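Side-chain contacts in D-isomer specific 2-hydroxyacid dehydrogenase NAD-binding (Xanthobacter autotrophicus, PDB 4XA8), which probably acts as a nicotinamide-dependent oxidoreductase of the D-2-hydroxyacid dehydrogenase family and can bind NADPH: residues Glu190-Pro193 against Gly194-Ala197; Ala218-Leu221 against Ala222-Pro225; His138-Ala142 against Ala143-Val147. One frame throughout, in Å; residues are numbered along the deposited sequence.

Contact 1 (Glu190-Pro193 against Gly194-Ala197); sequences EALP and GFLA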
loop_
_atom_site.group_PDB
_atom_site.type_symbol
_atom_site.label_atom_id
_atom_site.label_comp_id
_atom_site.label_asym_id
_atom_site.label_seq_id
_atom_site.Cartn_x
_atom_site.Cartn_y
_atom_site.Cartn_z
ATOM N N GLU A 190 -13.713 -21.239 -19.671
ATOM C CA GLU A 190 -12.706 -22.181 -20.130
ATOM C C GLU A 190 -11.279 -21.662 -19.889
ATOM O O GLU A 190 -10.352 -22.464 -19.731
ATOM C CB GLU A 190 -12.939 -22.431 -21.639
ATOM C CG GLU A 190 -12.229 -23.628 -22.251
ATOM C CD GLU A 190 -13.053 -24.370 -23.333
ATOM O OE1 GLU A 190 -14.179 -24.842 -23.049
ATOM O OE2 GLU A 190 -12.562 -24.532 -24.465
ATOM N N ALA A 191 -11.110 -20.333 -19.901
ATOM C CA ALA A 191 -9.822 -19.687 -19.677
ATOM C C ALA A 191 -9.487 -19.458 -18.208
ATOM O O ALA A 191 -8.367 -19.079 -17.874
ATOM C CB ALA A 191 -9.746 -18.358 -20.442
ATOM N N LEU A 192 -10.428 -19.734 -17.311
ATOM C CA LEU A 192 -10.215 -19.446 -15.917
ATOM C C LEU A 192 -9.106 -20.278 -15.259
ATOM O O LEU A 192 -8.279 -19.730 -14.535
ATOM C CB LEU A 192 -11.568 -19.558 -15.193
ATOM C CG LEU A 192 -11.693 -19.080 -13.786
ATOM C CD1 LEU A 192 -11.312 -17.607 -13.699
ATOM C CD2 LEU A 192 -13.145 -19.380 -13.329
ATOM N N PRO A 193 -9.019 -21.573 -15.544
ATOM C CA PRO A 193 -7.900 -22.295 -14.956
ATOM C C PRO A 193 -6.521 -21.796 -15.359
ATOM O O PRO A 193 -5.701 -21.622 -14.486
ATOM C CB PRO A 193 -8.116 -23.736 -15.431
ATOM C CG PRO A 193 -9.586 -23.835 -15.586
ATOM C CD PRO A 193 -9.961 -22.505 -16.190
ATOM N N GLY A 194 -6.283 -21.528 -16.645
ATOM C CA GLY A 194 -4.971 -21.026 -17.069
ATOM C C GLY A 194 -4.712 -19.615 -16.513
ATOM O O GLY A 194 -3.585 -19.288 -16.143
ATOM N N PHE A 195 -5.750 -18.784 -16.432
ATOM C CA PHE A 195 -5.638 -17.426 -15.845
ATOM C C PHE A 195 -5.174 -17.524 -14.385
ATOM O O PHE A 195 -4.223 -16.822 -13.986
ATOM C CB PHE A 195 -6.959 -16.638 -15.907
ATOM C CG PHE A 195 -7.021 -15.421 -14.982
ATOM C CD1 PHE A 195 -6.430 -14.235 -15.359
ATOM C CD2 PHE A 195 -7.680 -15.472 -13.751
ATOM C CE1 PHE A 195 -6.449 -13.124 -14.510
ATOM C CE2 PHE A 195 -7.726 -14.346 -12.908
ATOM C CZ PHE A 195 -7.097 -13.180 -13.307
ATOM N N LEU A 196 -5.839 -18.383 -13.610
ATOM C CA LEU A 196 -5.478 -18.566 -12.198
ATOM C C LEU A 196 -4.086 -19.217 -12.026
ATOM O O LEU A 196 -3.329 -18.815 -11.132
ATOM C CB LEU A 196 -6.516 -19.435 -11.493
ATOM C CG LEU A 196 -7.894 -18.763 -11.344
ATOM C CD1 LEU A 196 -8.960 -19.780 -10.928
ATOM C CD2 LEU A 196 -7.845 -17.595 -10.400
ATOM N N ALA A 197 -3.785 -20.250 -12.828
ATOM C CA ALA A 197 -2.509 -20.962 -12.669
ATOM C C ALA A 197 -1.302 -20.059 -12.847
ATOM O O ALA A 197 -0.227 -20.343 -12.292
ATOM C CB ALA A 197 -2.433 -22.136 -13.637
HETATM O O HOH W 1 -7.749 -22.512 -18.982
#

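Contact 2 (Ala218-Leu221 against Ala222-Pro225); sequences AERL and AHLP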
loop_
_atom_site.group_PDB
_atom_site.type_symbol
_atom_site.label_atom_id
_atom_site.label_comp_id
_atom_site.label_asym_id
_atom_site.label_seq_id
_atom_site.Cartn_x
_atom_site.Cartn_y
_atom_site.Cartn_z
ATOM N N ALA A 218 -13.542 -24.514 -4.067
ATOM C CA ALA A 218 -12.338 -25.340 -3.897
ATOM C C ALA A 218 -11.638 -25.673 -5.224
ATOM O O ALA A 218 -10.434 -25.599 -5.324
ATOM C CB ALA A 218 -12.679 -26.618 -3.146
ATOM N N GLU A 219 -12.402 -26.075 -6.237
ATOM C CA GLU A 219 -11.801 -26.434 -7.520
ATOM C C GLU A 219 -10.990 -25.274 -8.152
ATOM O O GLU A 219 -9.876 -25.489 -8.653
ATOM C CB GLU A 219 -12.899 -26.892 -8.466
ATOM C CG GLU A 219 -12.412 -27.391 -9.815
ATOM C CD GLU A 219 -13.571 -27.716 -10.721
ATOM O OE1 GLU A 219 -14.420 -28.505 -10.284
ATOM O OE2 GLU A 219 -13.654 -27.165 -11.839
ATOM N N ARG A 220 -11.542 -24.064 -8.121
ATOM C CA ARG A 220 -10.873 -22.876 -8.702
ATOM C C ARG A 220 -9.689 -22.406 -7.877
ATOM O O ARG A 220 -8.661 -21.987 -8.436
ATOM C CB ARG A 220 -11.840 -21.709 -8.859
ATOM C CG ARG A 220 -12.533 -21.690 -10.223
ATOM C CD ARG A 220 -13.504 -22.796 -10.356
ATOM N NE ARG A 220 -14.268 -22.790 -11.600
ATOM C CZ ARG A 220 -15.553 -22.436 -11.713
ATOM N NH1 ARG A 220 -16.251 -21.988 -10.681
ATOM N NH2 ARG A 220 -16.165 -22.548 -12.887
ATOM N N LEU A 221 -9.848 -22.396 -6.560
ATOM C CA LEU A 221 -8.727 -22.106 -5.695
ATOM C C LEU A 221 -7.510 -23.049 -5.923
ATOM O O LEU A 221 -6.339 -22.623 -5.811
ATOM C CB LEU A 221 -9.155 -22.157 -4.229
ATOM C CG LEU A 221 -10.104 -21.062 -3.698
ATOM C CD1 LEU A 221 -10.537 -21.437 -2.277
ATOM C CD2 LEU A 221 -9.438 -19.699 -3.713
ATOM N N ALA A 222 -7.790 -24.332 -6.172
ATOM C CA ALA A 222 -6.745 -25.292 -6.422
ATOM C C ALA A 222 -5.976 -25.023 -7.734
ATOM O O ALA A 222 -4.851 -25.477 -7.873
ATOM C CB ALA A 222 -7.311 -26.695 -6.407
ATOM N N HIS A 223 -6.543 -24.245 -8.656
ATOM C CA HIS A 223 -5.842 -23.873 -9.897
ATOM C C HIS A 223 -4.762 -22.831 -9.698
ATOM O O HIS A 223 -3.861 -22.710 -10.516
ATOM C CB HIS A 223 -6.818 -23.290 -10.904
ATOM C CG HIS A 223 -7.791 -24.275 -11.445
ATOM N ND1 HIS A 223 -7.416 -25.531 -11.864
ATOM C CD2 HIS A 223 -9.112 -24.170 -11.700
ATOM C CE1 HIS A 223 -8.475 -26.171 -12.324
ATOM N NE2 HIS A 223 -9.517 -25.361 -12.237
ATOM N N LEU A 224 -4.893 -22.036 -8.648
ATOM C CA LEU A 224 -3.836 -21.120 -8.264
ATOM C C LEU A 224 -2.565 -21.882 -7.973
ATOM O O LEU A 224 -2.628 -22.990 -7.488
ATOM C CB LEU A 224 -4.264 -20.345 -7.020
ATOM C CG LEU A 224 -5.401 -19.342 -7.194
ATOM C CD1 LEU A 224 -5.897 -18.915 -5.815
ATOM C CD2 LEU A 224 -4.895 -18.154 -8.026
ATOM N N PRO A 225 -1.398 -21.273 -8.228
ATOM C CA PRO A 225 -0.133 -21.895 -7.831
ATOM C C PRO A 225 0.013 -21.987 -6.322
ATOM O O PRO A 225 -0.410 -21.091 -5.613
ATOM C CB PRO A 225 0.932 -20.924 -8.365
ATOM C CG PRO A 225 0.244 -19.611 -8.458
ATOM C CD PRO A 225 -1.218 -19.891 -8.713
HETATM O O HOH W 2 -12.459 -24.734 -13.409
#

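Contact 3 (His138-Ala142 against Ala143-Val147); sequences HPRTA and AEIRV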
loop_
_atom_site.group_PDB
_atom_site.type_symbol
_atom_site.label_atom_id
_atom_site.label_comp_id
_atom_site.label_asym_id
_atom_site.label_seq_id
_atom_site.Cartn_x
_atom_site.Cartn_y
_atom_site.Cartn_z
ATOM N N HIS A 138 15.054 -12.019 -1.030
ATOM C CA HIS A 138 15.664 -11.939 -2.336
ATOM C C HIS A 138 14.890 -10.864 -3.113
ATOM O O HIS A 138 13.665 -10.891 -3.156
ATOM C CB HIS A 138 15.647 -13.338 -2.965
ATOM C CG HIS A 138 16.321 -14.376 -2.097
ATOM N ND1 HIS A 138 17.687 -14.409 -1.894
ATOM C CD2 HIS A 138 15.814 -15.385 -1.342
ATOM C CE1 HIS A 138 17.998 -15.403 -1.082
ATOM N NE2 HIS A 138 16.879 -16.007 -0.726
ATOM N N PRO A 139 15.593 -9.861 -3.662
ATOM C CA PRO A 139 14.956 -8.778 -4.384
ATOM C C PRO A 139 14.397 -9.291 -5.722
ATOM O O PRO A 139 14.999 -10.172 -6.311
ATOM C CB PRO A 139 16.130 -7.793 -4.605
ATOM C CG PRO A 139 17.100 -8.134 -3.570
ATOM C CD PRO A 139 17.038 -9.612 -3.512
ATOM N N ARG A 140 13.236 -8.805 -6.120
ATOM C CA ARG A 140 12.586 -9.137 -7.414
ATOM C C ARG A 140 12.119 -7.836 -8.051
ATOM O O ARG A 140 11.717 -6.952 -7.342
ATOM C CB ARG A 140 11.344 -10.026 -7.173
ATOM C CG ARG A 140 11.483 -10.953 -5.971
ATOM C CD ARG A 140 10.176 -11.615 -5.574
ATOM N NE ARG A 140 9.672 -12.418 -6.661
ATOM C CZ ARG A 140 8.423 -12.858 -6.753
ATOM N NH1 ARG A 140 8.055 -13.595 -7.797
ATOM N NH2 ARG A 140 7.543 -12.553 -5.810
ATOM N N THR A 141 12.126 -7.725 -9.377
ATOM C CA THR A 141 11.488 -6.597 -10.064
ATOM C C THR A 141 9.963 -6.786 -10.092
ATOM O O THR A 141 9.460 -7.914 -10.044
ATOM C CB THR A 141 11.967 -6.486 -11.527
ATOM O OG1 THR A 141 11.610 -7.677 -12.242
ATOM C CG2 THR A 141 13.461 -6.293 -11.617
ATOM N N ALA A 142 9.232 -5.694 -10.209
ATOM C CA ALA A 142 7.790 -5.754 -10.436
ATOM C C ALA A 142 7.403 -6.652 -11.638
ATOM O O ALA A 142 6.415 -7.375 -11.601
ATOM C CB ALA A 142 7.294 -4.351 -10.692
ATOM N N ALA A 143 8.199 -6.581 -12.701
ATOM C CA ALA A 143 7.936 -7.314 -13.935
ATOM C C ALA A 143 7.956 -8.839 -13.749
ATOM O O ALA A 143 7.311 -9.554 -14.508
ATOM C CB ALA A 143 8.917 -6.881 -15.018
ATOM N N GLU A 144 8.661 -9.345 -12.737
ATOM C CA GLU A 144 8.636 -10.756 -12.467
ATOM C C GLU A 144 7.403 -11.197 -11.653
ATOM O O GLU A 144 7.162 -12.378 -11.502
ATOM C CB GLU A 144 9.984 -11.264 -11.897
ATOM C CG GLU A 144 10.309 -10.982 -10.463
ATOM C CD GLU A 144 11.784 -11.285 -10.142
ATOM O OE1 GLU A 144 12.704 -10.477 -10.423
ATOM O OE2 GLU A 144 11.996 -12.354 -9.566
ATOM N N ILE A 145 6.590 -10.255 -11.189
ATOM C CA ILE A 145 5.431 -10.590 -10.356
ATOM C C ILE A 145 4.114 -10.539 -11.135
ATOM O O ILE A 145 3.656 -9.481 -11.615
ATOM C CB ILE A 145 5.365 -9.695 -9.112
ATOM C CG1 ILE A 145 6.689 -9.801 -8.335
ATOM C CG2 ILE A 145 4.184 -10.107 -8.209
ATOM C CD1 ILE A 145 6.757 -8.887 -7.120
ATOM N N ARG A 146 3.500 -11.691 -11.247
ATOM C CA ARG A 146 2.278 -11.834 -12.022
ATOM C C ARG A 146 1.073 -11.583 -11.142
ATOM O O ARG A 146 0.874 -12.296 -10.149
ATOM C CB ARG A 146 2.200 -13.234 -12.614
ATOM C CG ARG A 146 3.363 -13.541 -13.526
ATOM C CD ARG A 146 3.401 -15.017 -13.860
ATOM N NE ARG A 146 2.990 -15.267 -15.243
ATOM C CZ ARG A 146 2.802 -16.480 -15.777
ATOM N NH1 ARG A 146 2.978 -17.586 -15.056
ATOM N NH2 ARG A 146 2.452 -16.585 -17.051
ATOM N N VAL A 147 0.262 -10.600 -11.498
ATOM C CA VAL A 147 -0.897 -10.156 -10.659
ATOM C C VAL A 147 -2.125 -10.301 -11.588
ATOM O O VAL A 147 -2.134 -9.775 -12.716
ATOM C CB VAL A 147 -0.779 -8.677 -10.229
ATOM C CG1 VAL A 147 -1.926 -8.225 -9.335
ATOM C CG2 VAL A 147 0.566 -8.379 -9.550
#

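Contact 1 (Glu190-Pro193 against Gly194-Ala197)
Leu-192 meets Phe-195 and Leu-196 on one turn of helix 192-197, the short helix that takes the chain from edge strand 184-187 back to strand 201-204 in the Rossmann-type nucleotide-binding domain. Three successive i to i+4 backbone hydrogen bonds hold the turn: Phe-195 N to Ala-191 O, Leu-196 N to Leu-192 O and Ala-197 N to Pro-193 O. The middle one, at 2.9 Å from Leu-196 N to Leu-192 O, is the straightest of the three, with 169° at the hydrogen. One residue earlier the same spacing is too wide for a direct bond. A water fills that place, accepting from Gly-194 N at 2.9 Å and donating to Glu-190 O at 2.7 Å, and so bridges the carbonyl and the N-H. Pro-193 has no N-H to give, but its carbonyl still takes part as an acceptor.

The apolar contact starts from Leu-192, whose CG stands anti to the backbone N (chi1 -169°) and whose branch therefore turns toward the following residues of the helix. Leu-192 CD1 comes obliquely to the Phe-195 ring, 4.2 Å from Phe-195 CD2. Leu-192 CG lies 4.0 Å from Leu-196 CD1, the two leucine side chains crossing at a slant. Leu-196 has CG beside its own backbone N, which lays Leu-196 CG 3.4 Å from Leu-192 O, the oxygen that also receives the Leu-196 N-H.

Leu-192 and Phe-195 both press on Leu-150 of the inner strand 146-150, and the Phe-195 ring meets Trp-173 with the planes about 45° apart. Phe-195 O accepts from Ser-199 OG and Arg-171 NH1, while Leu-192, Pro-193 and Leu-196 pack on helix 218-223.

Contact 2 (Ala218-Leu221 against Ala222-Pro225)
The imidazole of His-223 has Glu-219 O over one face, 3.4 Å above the ring plane and displaced to the CD2 side, with His-223 CD2 its nearest ring atom. Arg-220 CA approaches the same ring obliquely, 3.7 Å from His-223 CD2. At the ring's margin, His-223 NE2 stands 3.2 Å from a water. The chi1 of -68° sets His-223 CG beside its backbone N and turns the ring back over the preceding turn.

The helix is ending here. Ala-222 N still bonds to Ala-218 O, four residues back, but His-223 N turns to Arg-220 O and Leu-224 N to Leu-221 O, both i to i+3 and bent. Leu-221 and Leu-224 run alongside each other in the same direction, with Leu-221 CD2 4.2 Å from Leu-224 CD1.

The water donates to Glu-219 OE2 at 3.1 Å and accepts from Arg-220 NE at 3.2 Å; Arg-220 NH1 is held separately by Leu-215 O. One solvent molecule thus links a carboxylate, a guanidinium and an imidazole that do not touch directly, and the nearby Glu-219 charge would probably favour a protonated His-223, with Arg-220 acting against it.

Contact 3 (His138-Ala142 against Ala143-Val147)
Thr-141 and Glu-144 are brought together by two matching torsions, the side chains crossing at about a right angle: chi1 of 61° places Thr-141 OG1, and chi1 of 77° places Glu-144 CG, each between its own backbone N and carbonyl carbon. From there the Glu-144 chain runs out extended, back toward the start of the turn, and Glu-144 OE1 accepts from Thr-141 N at 3.0 Å, the donor standing above the carboxylate plane. In return Glu-144 N donates to Thr-141 O at 3.2 Å and weakly to Thr-141 OG1 at 3.4 Å. The two bonds to side-chain oxygens, one of them weak, have the pattern of a capping box at the start of the short 3-10 turn that precedes strand 146-150, the first strand in sequence of the nucleotide-binding sheet. Ile-145 N closes the turn on Ala-142 O at 2.9 Å.

The other carboxylate oxygen, Glu-144 OE2, sits at the guanidinium edge of Arg-140 in a long salt bridge, 3.7 Å from Arg-140 NE, with the two planes 87° apart. Ile-145 CG1 sits above the middle of one guanidinium face, and Arg-140 NH1 is salt-bridged to Glu-200. With an alanine at Glu-144, the Thr-141 N-H would probably lose its acceptor and Arg-291 of the second subunit its carboxylate mate. That Arg-291 bridges to Glu-144 OE1 and reaches Thr-141 OG1 weakly, while Thr-292 of that subunit packs on Thr-141.

Overall arrangement
Contacts 1 and 2 are neighbours, their centres 9 Å apart, and they pack directly: Leu-196 CD1 lies 3.3 Å from Arg-220 O, and Ala-197 CB 3.5 Å from His-223 O. Contact 3 stands apart, with its centre about 20 Å from that of contact 1 and about 22 Å from that of contact 2; its nearest atoms are about 5 and 7 Å from theirs. Contact 1 comes closest to the cofactor site: the Phe-195 side chain is about 7 Å from that of Leu-152, which binds NADPH in a crystal of this protein. Arg-220 of contact 2 is about 11 Å, side chain to side chain, from NADPH-binding Arg-175. Contact 3 faces the second subunit instead.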